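Local coordinates for insecticidal Delta-Endotoxin Cry8Ea1 (PDB 3EB7), which is an insecticidal toxin active against larvae of the beetle Holotrichia parallela, and probably kills by forming pores in gut-cell membranes, as in related Cry toxins, at residues L513-G518 with L562-R567. Residues are numbered along the deposited sequence; the frame is centred on the assembly and turned at random.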
# COMPACT_ATOMS: atom_id res chain seq x y z
N LEU A 513 25.89 -4.16 -12.69
CA LEU A 513 24.85 -4.93 -12.02
C LEU A 513 24.88 -6.35 -12.54
O LEU A 513 24.95 -6.57 -13.72
CB LEU A 513 23.45 -4.32 -12.25
CG LEU A 513 22.28 -4.99 -11.49
CD1 LEU A 513 21.18 -3.98 -11.17
CD2 LEU A 513 21.71 -6.23 -12.21
N ASP A 514 24.84 -7.32 -11.64
CA ASP A 514 24.45 -8.64 -12.09
C ASP A 514 23.41 -9.36 -11.23
O ASP A 514 23.20 -9.04 -10.04
CB ASP A 514 25.65 -9.51 -12.30
CG ASP A 514 26.59 -9.41 -11.20
OD1 ASP A 514 26.15 -9.70 -10.06
OD2 ASP A 514 27.76 -9.03 -11.45
N VAL A 515 22.77 -10.30 -11.89
CA VAL A 515 21.73 -11.14 -11.36
C VAL A 515 22.33 -12.52 -11.13
O VAL A 515 22.83 -13.14 -12.06
CB VAL A 515 20.59 -11.25 -12.40
CG1 VAL A 515 19.40 -12.03 -11.83
CG2 VAL A 515 20.18 -9.84 -12.83
N VAL A 516 22.32 -12.96 -9.88
CA VAL A 516 22.81 -14.28 -9.51
C VAL A 516 21.58 -15.19 -9.24
O VAL A 516 20.71 -14.93 -8.38
CB VAL A 516 23.77 -14.15 -8.28
CG1 VAL A 516 24.34 -15.48 -7.84
CG2 VAL A 516 24.90 -13.13 -8.55
N ARG A 517 21.49 -16.24 -10.03
CA ARG A 517 20.44 -17.23 -9.90
C ARG A 517 21.00 -18.54 -9.36
O ARG A 517 21.95 -19.12 -9.92
CB ARG A 517 19.72 -17.46 -11.23
CG ARG A 517 18.50 -18.38 -11.09
CD ARG A 517 18.84 -19.85 -11.21
NE ARG A 517 19.00 -20.24 -12.62
CZ ARG A 517 20.16 -20.50 -13.22
NH1 ARG A 517 21.32 -20.40 -12.56
NH2 ARG A 517 20.17 -20.86 -14.48
N GLY A 518 20.38 -19.01 -8.27
CA GLY A 518 20.81 -20.22 -7.60
C GLY A 518 22.28 -20.25 -7.20
O GLY A 518 22.83 -21.34 -7.01
N LEU A 562 17.29 -15.73 -6.03
CA LEU A 562 17.75 -14.66 -6.88
C LEU A 562 18.49 -13.66 -6.01
O LEU A 562 18.21 -13.50 -4.83
CB LEU A 562 16.55 -14.01 -7.55
CG LEU A 562 16.47 -13.84 -9.08
CD1 LEU A 562 17.11 -14.97 -9.91
CD2 LEU A 562 14.98 -13.65 -9.46
N LYS A 563 19.47 -12.97 -6.58
CA LYS A 563 20.25 -12.02 -5.80
C LYS A 563 20.83 -11.01 -6.77
O LYS A 563 21.30 -11.38 -7.83
CB LYS A 563 21.36 -12.74 -4.99
CG LYS A 563 22.26 -11.81 -4.18
CD LYS A 563 23.36 -12.59 -3.52
CE LYS A 563 24.68 -12.05 -3.96
NZ LYS A 563 25.83 -13.01 -3.99
N ILE A 564 20.75 -9.73 -6.41
CA ILE A 564 21.21 -8.68 -7.28
C ILE A 564 22.47 -8.11 -6.66
O ILE A 564 22.51 -7.83 -5.45
CB ILE A 564 20.14 -7.55 -7.49
CG1 ILE A 564 18.81 -8.09 -8.07
CG2 ILE A 564 20.68 -6.42 -8.38
CD1 ILE A 564 18.93 -9.00 -9.27
N SER A 565 23.51 -7.96 -7.48
CA SER A 565 24.78 -7.39 -7.02
C SER A 565 25.10 -6.13 -7.79
O SER A 565 24.95 -6.10 -9.03
CB SER A 565 25.89 -8.42 -7.23
OG SER A 565 25.69 -9.54 -6.37
N VAL A 566 25.52 -5.08 -7.07
CA VAL A 566 25.99 -3.83 -7.68
C VAL A 566 27.45 -3.49 -7.27
O VAL A 566 27.90 -3.76 -6.13
CB VAL A 566 25.00 -2.60 -7.51
CG1 VAL A 566 23.60 -2.93 -8.05
CG2 VAL A 566 24.97 -2.09 -6.06
N ARG A 567 28.17 -2.88 -8.21
CA ARG A 567 29.62 -2.84 -8.23
C ARG A 567 30.11 -1.67 -9.12
O ARG A 567 29.35 -1.16 -9.96
CB ARG A 567 30.05 -4.16 -8.86
CG ARG A 567 31.43 -4.60 -8.62
CD ARG A 567 31.63 -5.96 -9.22
NE ARG A 567 30.80 -6.93 -8.53
CZ ARG A 567 30.49 -8.15 -8.98
NH1 ARG A 567 30.95 -8.59 -10.15
NH2 ARG A 567 29.71 -8.94 -8.24
O HOH W 1 27.98 -6.92 -10.08
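Asp-514 and Ser-565 face each other as a hydrogen-bonded pair in the antiparallel ladder joining strands 513-517 and 562-567. The two strands are neighbours in one sheet of the C-terminal beta-sandwich of a three-domain Cry toxin. Asp-514 N donates to Ser-565 O, and Ser-565 N returns a nearly straight bond to Asp-514 O (2.8 Å, 170° at the hydrogen). Val-516 N donates to Lys-563 O at 2.8 Å. The reverse bond, from Lys-563 N, is weak.

One face of the ladder is largely apolar. Leu-513 CD1 packs on Ile-564 CG2 at 3.7 Å and also reaches Val-566 CG1. Val-515 lies alongside Ile-564, both pointing the same way, with CG1 and CG2 of Val-515 against Ile-564 CD1. Leu-562 CD1 touches CB and CG of Arg-517, whose side chain leads away, its NE hydrogen-bonded to Thr-554 O. Behind this face, strand 578-588 brings Ile-580 and Ile-583 onto Ile-564, and Phe-549 covers Leu-513 and Val-515.

The other face is more polar. Asp-514 CG sits between the backbone N and the carbonyl carbon (chi1 45°), and OD1 closes to 3.1 Å from Ser-565 CB. Ser-565 OG is hydrogen-bonded to Ser-483 OG on the adjoining strand. Arg-567 reaches back over this face, and its NH1 forms a long salt bridge with Asp-514 OD2 at 3.5 Å. The oxygen lies well out of the guanidinium plane, so the attraction is between charges. A water over the centre of the guanidinium donates to Asp-514 OD2 and, weakly, to Ser-565 O.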